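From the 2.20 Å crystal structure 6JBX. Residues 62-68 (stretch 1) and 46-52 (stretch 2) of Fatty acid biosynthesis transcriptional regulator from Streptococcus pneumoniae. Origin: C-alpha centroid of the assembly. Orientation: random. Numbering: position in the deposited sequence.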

# COMPACT_ATOMS: atom_id res chain seq x y z
N GLN A 62 -7.14 16.66 -13.49
CA GLN A 62 -8.11 15.83 -12.76
C GLN A 62 -7.41 14.55 -12.29
O GLN A 62 -7.74 14.02 -11.24
CB GLN A 62 -9.33 15.47 -13.61
CG GLN A 62 -9.72 16.60 -14.58
CD GLN A 62 -11.11 16.53 -15.16
OE1 GLN A 62 -11.41 15.71 -16.03
NE2 GLN A 62 -11.97 17.44 -14.73
N VAL A 63 -6.47 14.05 -13.10
CA VAL A 63 -5.69 12.86 -12.72
C VAL A 63 -4.83 13.20 -11.49
O VAL A 63 -4.77 12.45 -10.56
CB VAL A 63 -4.83 12.33 -13.88
CG1 VAL A 63 -3.87 11.24 -13.42
CG2 VAL A 63 -5.70 11.85 -15.03
N SER A 64 -4.18 14.34 -11.52
CA SER A 64 -3.44 14.85 -10.39
C SER A 64 -4.26 14.84 -9.08
O SER A 64 -3.84 14.28 -8.06
CB SER A 64 -2.98 16.22 -10.69
OG SER A 64 -2.21 16.69 -9.61
N LYS A 65 -5.43 15.45 -9.10
CA LYS A 65 -6.26 15.51 -7.91
C LYS A 65 -6.66 14.09 -7.48
O LYS A 65 -6.66 13.77 -6.30
CB LYS A 65 -7.51 16.36 -8.17
CG LYS A 65 -7.25 17.85 -8.38
CD LYS A 65 -8.50 18.65 -8.68
CE LYS A 65 -8.19 20.08 -9.09
NZ LYS A 65 -8.85 20.41 -10.37
N GLU A 66 -7.01 13.26 -8.45
CA GLU A 66 -7.47 11.92 -8.15
C GLU A 66 -6.33 11.08 -7.56
O GLU A 66 -6.58 10.17 -6.77
CB GLU A 66 -8.06 11.32 -9.42
CG GLU A 66 -8.52 9.88 -9.26
CD GLU A 66 -9.65 9.64 -8.27
OE1 GLU A 66 -10.68 10.34 -8.39
OE2 GLU A 66 -9.50 8.74 -7.41
N LEU A 67 -5.07 11.35 -7.93
CA LEU A 67 -3.94 10.49 -7.49
C LEU A 67 -3.17 11.18 -6.36
O LEU A 67 -2.32 10.56 -5.76
CB LEU A 67 -2.98 10.21 -8.66
CG LEU A 67 -3.48 9.28 -9.77
CD1 LEU A 67 -2.37 9.00 -10.76
CD2 LEU A 67 -4.03 7.97 -9.23
N MET A 68 -3.44 12.45 -6.10
CA MET A 68 -2.81 13.15 -5.00
C MET A 68 -1.29 13.22 -5.23
O MET A 68 -0.51 12.92 -4.36
CB MET A 68 -3.14 12.48 -3.66
CG MET A 68 -4.64 12.22 -3.43
SD MET A 68 -5.03 11.10 -2.03
CE MET A 68 -5.64 9.66 -2.91
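Stretch 2 46-52: MHTIDVI

Stretch 2 (Met46 to Ile52) is helical throughout, part of a helix that extends beyond it at both ends, and it packs across the C-terminal end, Gln62 to Leu67, of a helix that begins earlier in the chain. The N-to-C directions of the two helices make an angle of 118°, so stretch 2 crosses steeply, and the axes come no closer than 10.3 Å. At that spacing side chains, not backbones, make the contact; the nearest CA atoms, those of Val63 and Val51, are 6.6 Å apart. Each helix is held by its own i to i+4 hydrogen bonds, among them Leu67 N to Val63 O at 2.9 Å and Val51 N to His47 O at 3.1 Å, and no hydrogen bond joins the two.

Val51 is the central bump. Its CB points toward stretch 1, and its two methyls enter the hollow lined by Val63, Glu66 and Leu67: Val51 CG1 lies 3.8 Å from Val63 CG2, while Val51 CG2 lies 3.6 Å from Glu66 CG and 3.8 Å from Leu67 CD2. Glu66 thus contributes the aliphatic part of its side chain to the wall. Leu67, with chi1 m and chi2 t, is the answering bump. Its forked end reaches between residues one turn apart on stretch 2, with Leu67 CD2 4.0 Å from His47 CB as well as touching Val51, and Leu67 CD1 3.5 Å from Thr48 OG1. The His47 side chain starts toward stretch 1, but its end leads away, leaving CB to meet the leucine. Val63 fills in beside Val51: its CG2 also approaches Ile52 CG1 at 4.4 Å, and its CG1 stands 4.3 Å from Thr48 CG2. The patch is small, burying 273 Å² over both sides, and Met46, Ile49 and Asp50 take no part in it. Beyond Leu67 the helix ends, and Met68 turns off with positive phi, clear of the contact.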

# COMPACT_ATOMS: atom_id res chain seq x y z
N MET A 46 -0.13 1.78 -13.63
CA MET A 46 -1.46 1.14 -13.69
C MET A 46 -2.49 2.05 -13.00
O MET A 46 -3.61 2.15 -13.47
CB MET A 46 -1.43 -0.24 -13.06
CG MET A 46 -2.66 -1.07 -13.29
SD MET A 46 -3.03 -1.51 -15.01
CE MET A 46 -4.53 -0.55 -15.18
N HIS A 47 -2.09 2.80 -11.98
CA HIS A 47 -3.07 3.70 -11.34
C HIS A 47 -3.48 4.81 -12.31
O HIS A 47 -4.64 5.16 -12.36
CB HIS A 47 -2.54 4.29 -10.03
CG HIS A 47 -2.39 3.28 -8.95
ND1 HIS A 47 -1.50 3.45 -7.92
CD2 HIS A 47 -2.97 2.06 -8.78
CE1 HIS A 47 -1.54 2.39 -7.14
NE2 HIS A 47 -2.44 1.52 -7.65
N THR A 48 -2.52 5.39 -13.03
CA THR A 48 -2.82 6.42 -14.03
C THR A 48 -3.72 5.82 -15.11
O THR A 48 -4.75 6.40 -15.43
CB THR A 48 -1.55 7.04 -14.60
OG1 THR A 48 -0.81 7.56 -13.51
CG2 THR A 48 -1.83 8.13 -15.61
N ILE A 49 -3.41 4.62 -15.58
CA ILE A 49 -4.24 4.00 -16.60
C ILE A 49 -5.68 3.85 -16.09
O ILE A 49 -6.65 4.04 -16.85
CB ILE A 49 -3.64 2.66 -17.07
CG1 ILE A 49 -2.35 2.89 -17.87
CG2 ILE A 49 -4.65 1.84 -17.85
CD1 ILE A 49 -1.71 1.63 -18.37
N ASP A 50 -5.81 3.49 -14.83
CA ASP A 50 -7.09 3.19 -14.18
C ASP A 50 -7.97 4.45 -14.14
O ASP A 50 -9.13 4.40 -14.51
CB ASP A 50 -6.82 2.68 -12.76
CG ASP A 50 -8.03 2.11 -12.07
OD1 ASP A 50 -8.75 1.32 -12.73
OD2 ASP A 50 -8.26 2.49 -10.89
N VAL A 51 -7.41 5.56 -13.71
CA VAL A 51 -8.14 6.81 -13.69
C VAL A 51 -8.66 7.12 -15.11
O VAL A 51 -9.84 7.44 -15.29
CB VAL A 51 -7.27 7.95 -13.15
CG1 VAL A 51 -7.94 9.30 -13.34
CG2 VAL A 51 -6.90 7.74 -11.69
N ILE A 52 -7.79 7.04 -16.12
CA ILE A 52 -8.18 7.43 -17.48
C ILE A 52 -9.24 6.45 -17.99
O ILE A 52 -10.19 6.86 -18.66
CB ILE A 52 -6.95 7.49 -18.41
CG1 ILE A 52 -5.90 8.46 -17.86
CG2 ILE A 52 -7.35 7.86 -19.84
CD1 ILE A 52 -4.57 8.43 -18.60